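Local coordinates for divalent cation tolerance protein (Thermus thermophilus, PDB 1NZA) that is probably involved in resistance toward heavy metals, working as a cytoplasmic homotrimer of the CutA family, at residues Glu3-Val9 and Glu52-Lys58; Arg26-Cys30 and Trp97-Gly103. One frame throughout, in Å; residues are numbered along the deposited sequence.

Contact 1. Residues Glu3-Val9 and Glu52-Lys58; sequences EVVLITV and ELLLLVK. With NA (sodium ion), chain B.
The carboxylate of Glu52 holds a sodium ion in its plane, at the edge between OE1 and OE2, each 2.4 Å from the metal, while Thr8 CB lies off one face, 3.3 Å from OE1. This site sits at one end of a pair of neighbouring antiparallel strands, 3-9 and 52-58, in the middle of the ferredoxin-like sheet of the CutA fold. Thr8 OG1 supplies the third protein oxygen at 2.3 Å from the sodium, and two waters complete the observed shell. A first torsion of 46° sets OG1 between the backbone N and the carbonyl carbon of Thr8 and leaves CG2 packed 3.9 Å from Leu54 CD1. Ser39 and Glu81, of the same chain, hydrogen-bond to Glu52 OE1 and Thr8 OG1 and so position two of the ligands from a second shell.

Six backbone hydrogen bonds join the strands through the hydrogen-bonded pairs Val5-Val57, Ile7-Leu55 and Val9-Leu53. The bonding is tight at Val5, where N meets Val57 O at 2.7 Å, and more bent where Ile7 N donates to Leu55 O, with an N-H...O angle of 148°. The side chains of these six residues share one face, partly covered by helix 12-24: Leu55 and Val9 rest on Ala15, and Ile7 CD1 slants across to Val57 CG2 at 4.0 Å.

Val4, Leu6, Thr8, Leu54, Leu56 and Lys58 line the other face, which looks into the trimer interface; Leu54 packs on Leu56 of the second subunit, and Leu56 on Leu54 of the third. At the far end Lys58, bent at its second torsion (-59°), runs beside Val4, its CD 4.1 Å from Val4 CG2, and its NZ forms a salt bridge with Glu81 OE1 of the third subunit.

Contact 2. Residues Arg26-Cys30 and Trp97-Gly103; sequences RLAAC and WLRENTG
Arg26 O is approached by two groups of the chain end: Gly103 N donates a short hydrogen bond of 2.6 Å, and Thr102 CA adds a CA-H...O contact at 3.4 Å. Thr102 OG1 donates a 2.7 Å hydrogen bond back to Leu98 O, fastening the tail to the helix it leaves. The bent Arg26 side chain brings NH2 alongside, where Glu100 O meets the edge of the guanidinium in its plane through a weak hydrogen bond of 3.4 Å.

Farther along, Ala29 CB sits over one face of the Trp97 indole, 3.9 Å from the centroid of the six-membered ring and 22° off its normal, a CH-pi contact. Cys30 CB comes to the ring edge instead, 3.8 Å from CH2. Trp97 reaches this place with CG anti to its backbone N (chi1 166°); its ring also meets Tyr94 and packs on Arg42 of the third subunit.

Arg26, with positive phi, is the C-prime residue of the Schellman motif ending helix 12-24. The contact docks the C-terminal end of helix 92-100 on the loop leading into strand 30-42, whose residue Cys30 pairs antiparallel with a strand of the third subunit.

Contact 1 lies at the heart of the chain and is almost wholly buried; contact 2, about 15 Å away between centres, is partly buried and holds the C-terminus. Regular strand pairing with aliphatic side chains builds the first, with polar side chains toward its ends, among them the metal ligands and Lys58. The second mixes a single backbone hydrogen bond, an aromatic face and a weak arginine bond, without a strand pair of its own. They meet where segment 52-58 of strand 47-60 runs beside 26-30: Lys58 N and O probably hydrogen-bond to Cys30 O and Ala29 N, while Val57 CG1 packs on Ala28 CB. Both also touch the third subunit.

Contact 1. Residues Glu3-Val9 and Glu52-Lys58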
# COMPACT_ATOMS: atom_id res chain seq x y z
N GLU A 3 9.56 -8.16 -2.65
CA GLU A 3 8.90 -7.34 -1.64
C GLU A 3 8.51 -5.97 -2.15
O GLU A 3 9.08 -5.47 -3.12
CB GLU A 3 9.84 -7.12 -0.45
CG GLU A 3 10.19 -8.35 0.36
CD GLU A 3 11.28 -8.06 1.38
OE1 GLU A 3 11.23 -8.64 2.49
OE2 GLU A 3 12.20 -7.27 1.07
N VAL A 4 7.51 -5.37 -1.49
CA VAL A 4 7.09 -4.01 -1.80
C VAL A 4 7.48 -3.26 -0.53
O VAL A 4 6.92 -3.51 0.55
CB VAL A 4 5.56 -3.88 -2.00
CG1 VAL A 4 5.19 -2.39 -2.10
CG2 VAL A 4 5.13 -4.60 -3.27
N VAL A 5 8.47 -2.38 -0.65
CA VAL A 5 8.96 -1.63 0.50
C VAL A 5 8.35 -0.24 0.56
O VAL A 5 8.31 0.47 -0.44
CB VAL A 5 10.50 -1.51 0.44
CG1 VAL A 5 11.00 -0.55 1.50
CG2 VAL A 5 11.12 -2.88 0.66
N LEU A 6 7.85 0.12 1.74
CA LEU A 6 7.25 1.44 1.94
C LEU A 6 8.26 2.35 2.63
O LEU A 6 8.93 1.93 3.58
CB LEU A 6 6.00 1.34 2.83
CG LEU A 6 4.89 0.36 2.43
CD1 LEU A 6 3.67 0.58 3.31
CD2 LEU A 6 4.53 0.55 0.99
N ILE A 7 8.35 3.58 2.16
CA ILE A 7 9.26 4.57 2.73
C ILE A 7 8.55 5.91 2.61
O ILE A 7 7.97 6.20 1.57
CB ILE A 7 10.57 4.70 1.91
CG1 ILE A 7 11.29 3.35 1.83
CG2 ILE A 7 11.50 5.73 2.56
CD1 ILE A 7 12.44 3.34 0.84
N THR A 8 8.54 6.70 3.67
CA THR A 8 7.93 8.02 3.56
C THR A 8 9.06 9.03 3.63
O THR A 8 10.08 8.77 4.29
CB THR A 8 6.89 8.28 4.66
OG1 THR A 8 7.43 7.89 5.92
CG2 THR A 8 5.61 7.49 4.38
N VAL A 9 8.90 10.15 2.93
CA VAL A 9 9.90 11.20 2.88
C VAL A 9 9.22 12.57 3.05
O VAL A 9 8.02 12.71 2.82
CB VAL A 9 10.67 11.14 1.54
CG1 VAL A 9 11.35 9.78 1.39
CG2 VAL A 9 9.72 11.37 0.37
N GLU A 52 4.13 14.48 3.94
CA GLU A 52 5.07 13.54 3.33
C GLU A 52 4.63 12.99 1.99
O GLU A 52 3.53 13.28 1.52
CB GLU A 52 5.30 12.35 4.25
CG GLU A 52 5.83 12.67 5.64
CD GLU A 52 6.21 11.42 6.39
OE1 GLU A 52 5.34 10.54 6.58
OE2 GLU A 52 7.40 11.30 6.77
N LEU A 53 5.51 12.19 1.40
CA LEU A 53 5.25 11.50 0.16
C LEU A 53 5.60 10.06 0.45
O LEU A 53 6.48 9.78 1.28
CB LEU A 53 6.12 12.01 -0.98
CG LEU A 53 5.81 13.43 -1.47
CD1 LEU A 53 6.58 14.44 -0.65
CD2 LEU A 53 6.19 13.53 -2.93
N LEU A 54 4.91 9.14 -0.21
CA LEU A 54 5.13 7.72 0.00
C LEU A 54 5.86 7.11 -1.17
O LEU A 54 5.54 7.39 -2.32
CB LEU A 54 3.79 7.00 0.17
CG LEU A 54 3.78 5.47 0.28
CD1 LEU A 54 4.38 5.04 1.61
CD2 LEU A 54 2.35 4.96 0.17
N LEU A 55 6.85 6.28 -0.89
CA LEU A 55 7.57 5.59 -1.96
C LEU A 55 7.18 4.11 -1.84
O LEU A 55 7.23 3.55 -0.74
CB LEU A 55 9.09 5.69 -1.79
CG LEU A 55 9.79 7.04 -1.65
CD1 LEU A 55 11.26 6.85 -1.99
CD2 LEU A 55 9.18 8.07 -2.55
N LEU A 56 6.74 3.51 -2.95
CA LEU A 56 6.42 2.08 -2.97
C LEU A 56 7.54 1.50 -3.81
O LEU A 56 7.62 1.74 -5.02
CB LEU A 56 5.07 1.82 -3.65
CG LEU A 56 3.81 2.41 -3.01
CD1 LEU A 56 2.57 1.93 -3.75
CD2 LEU A 56 3.75 1.99 -1.58
N VAL A 57 8.42 0.73 -3.17
CA VAL A 57 9.59 0.17 -3.84
C VAL A 57 9.50 -1.33 -4.12
O VAL A 57 9.32 -2.13 -3.21
CB VAL A 57 10.85 0.41 -2.98
CG1 VAL A 57 12.10 0.02 -3.76
CG2 VAL A 57 10.91 1.88 -2.55
N LYS A 58 9.65 -1.71 -5.39
CA LYS A 58 9.60 -3.12 -5.79
C LYS A 58 11.03 -3.66 -5.75
O LYS A 58 11.86 -3.31 -6.59
CB LYS A 58 9.04 -3.24 -7.20
CG LYS A 58 7.86 -2.32 -7.48
CD LYS A 58 6.70 -2.57 -6.53
CE LYS A 58 5.79 -1.35 -6.49
NZ LYS A 58 5.48 -0.87 -7.87
NA NA B . 6.93 9.15 7.78
O HOH W 1 5.33 7.27 8.35
O HOH W 2 6.26 10.36 9.74

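Contact 2. Residues Arg26-Cys30 and Trp97-Gly103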
# COMPACT_ATOMS: atom_id res chain seq x y z
N ARG A 26 20.39 -0.49 -9.02
CA ARG A 26 19.79 -1.82 -9.10
C ARG A 26 19.40 -2.41 -7.75
O ARG A 26 19.52 -3.62 -7.53
CB ARG A 26 20.72 -2.78 -9.83
CG ARG A 26 21.15 -2.32 -11.22
CD ARG A 26 21.89 -3.42 -11.97
NE ARG A 26 20.98 -4.38 -12.59
CZ ARG A 26 20.44 -4.22 -13.80
NH1 ARG A 26 20.74 -3.14 -14.52
NH2 ARG A 26 19.61 -5.13 -14.28
N LEU A 27 18.94 -1.56 -6.83
CA LEU A 27 18.51 -2.04 -5.52
C LEU A 27 16.99 -2.16 -5.55
O LEU A 27 16.37 -2.60 -4.58
CB LEU A 27 18.95 -1.07 -4.42
CG LEU A 27 20.46 -0.99 -4.19
CD1 LEU A 27 20.75 -0.00 -3.08
CD2 LEU A 27 21.01 -2.37 -3.84
N ALA A 28 16.42 -1.75 -6.67
CA ALA A 28 14.98 -1.81 -6.89
C ALA A 28 14.77 -1.71 -8.39
O ALA A 28 15.57 -1.08 -9.09
CB ALA A 28 14.29 -0.65 -6.17
N ALA A 29 13.72 -2.34 -8.90
CA ALA A 29 13.44 -2.32 -10.33
C ALA A 29 12.45 -1.21 -10.65
O ALA A 29 12.45 -0.67 -11.76
CB ALA A 29 12.86 -3.65 -10.76
N CYS A 30 11.62 -0.88 -9.67
CA CYS A 30 10.61 0.15 -9.86
C CYS A 30 10.31 0.86 -8.55
O CYS A 30 10.38 0.25 -7.48
CB CYS A 30 9.33 -0.50 -10.39
SG CYS A 30 7.93 0.63 -10.60
N TRP A 97 11.06 -9.85 -14.20
CA TRP A 97 11.67 -8.58 -14.58
C TRP A 97 12.18 -7.90 -13.31
O TRP A 97 13.24 -7.28 -13.30
CB TRP A 97 10.63 -7.68 -15.26
CG TRP A 97 11.06 -6.24 -15.39
CD1 TRP A 97 11.92 -5.72 -16.32
CD2 TRP A 97 10.68 -5.15 -14.54
NE1 TRP A 97 12.10 -4.37 -16.09
CE2 TRP A 97 11.35 -4.00 -15.01
CE3 TRP A 97 9.83 -5.04 -13.43
CZ2 TRP A 97 11.20 -2.75 -14.40
CZ3 TRP A 97 9.68 -3.79 -12.82
CH2 TRP A 97 10.37 -2.66 -13.31
N LEU A 98 11.40 -8.04 -12.24
CA LEU A 98 11.75 -7.44 -10.96
C LEU A 98 13.05 -8.02 -10.42
O LEU A 98 13.95 -7.28 -10.01
CB LEU A 98 10.60 -7.67 -9.96
CG LEU A 98 10.62 -6.94 -8.61
CD1 LEU A 98 9.27 -7.11 -7.93
CD2 LEU A 98 11.74 -7.48 -7.73
N ARG A 99 13.17 -9.35 -10.42
CA ARG A 99 14.39 -9.99 -9.93
C ARG A 99 15.55 -9.72 -10.89
O ARG A 99 16.65 -9.36 -10.47
CB ARG A 99 14.17 -11.49 -9.78
CG ARG A 99 13.12 -11.86 -8.74
CD ARG A 99 13.13 -13.36 -8.48
NE ARG A 99 12.83 -14.13 -9.68
CZ ARG A 99 11.60 -14.36 -10.15
NH1 ARG A 99 10.55 -13.87 -9.51
NH2 ARG A 99 11.43 -15.07 -11.25
N GLU A 100 15.28 -9.88 -12.18
CA GLU A 100 16.27 -9.65 -13.23
C GLU A 100 16.94 -8.28 -13.14
O GLU A 100 18.10 -8.13 -13.51
CB GLU A 100 15.59 -9.82 -14.60
CG GLU A 100 16.37 -9.24 -15.78
CD GLU A 100 15.64 -9.43 -17.10
OE1 GLU A 100 15.53 -10.58 -17.57
OE2 GLU A 100 15.16 -8.42 -17.67
N ASN A 101 16.21 -7.28 -12.65
CA ASN A 101 16.74 -5.92 -12.55
C ASN A 101 17.10 -5.47 -11.14
O ASN A 101 17.29 -4.27 -10.90
CB ASN A 101 15.75 -4.94 -13.18
CG ASN A 101 15.63 -5.13 -14.68
OD1 ASN A 101 16.55 -4.82 -15.43
ND2 ASN A 101 14.49 -5.64 -15.12
N THR A 102 17.18 -6.41 -10.21
CA THR A 102 17.53 -6.09 -8.83
C THR A 102 18.78 -6.88 -8.45
O THR A 102 18.91 -8.05 -8.81
CB THR A 102 16.37 -6.44 -7.86
OG1 THR A 102 15.21 -5.67 -8.21
CG2 THR A 102 16.76 -6.13 -6.43
N GLY A 103 19.69 -6.24 -7.73
CA GLY A 103 20.91 -6.92 -7.33
C GLY A 103 21.10 -6.95 -5.82
O GLY A 103 20.98 -8.04 -5.23
OXT GLY A 103 21.37 -5.88 -5.23
O HOH W 3 17.00 -1.69 -11.31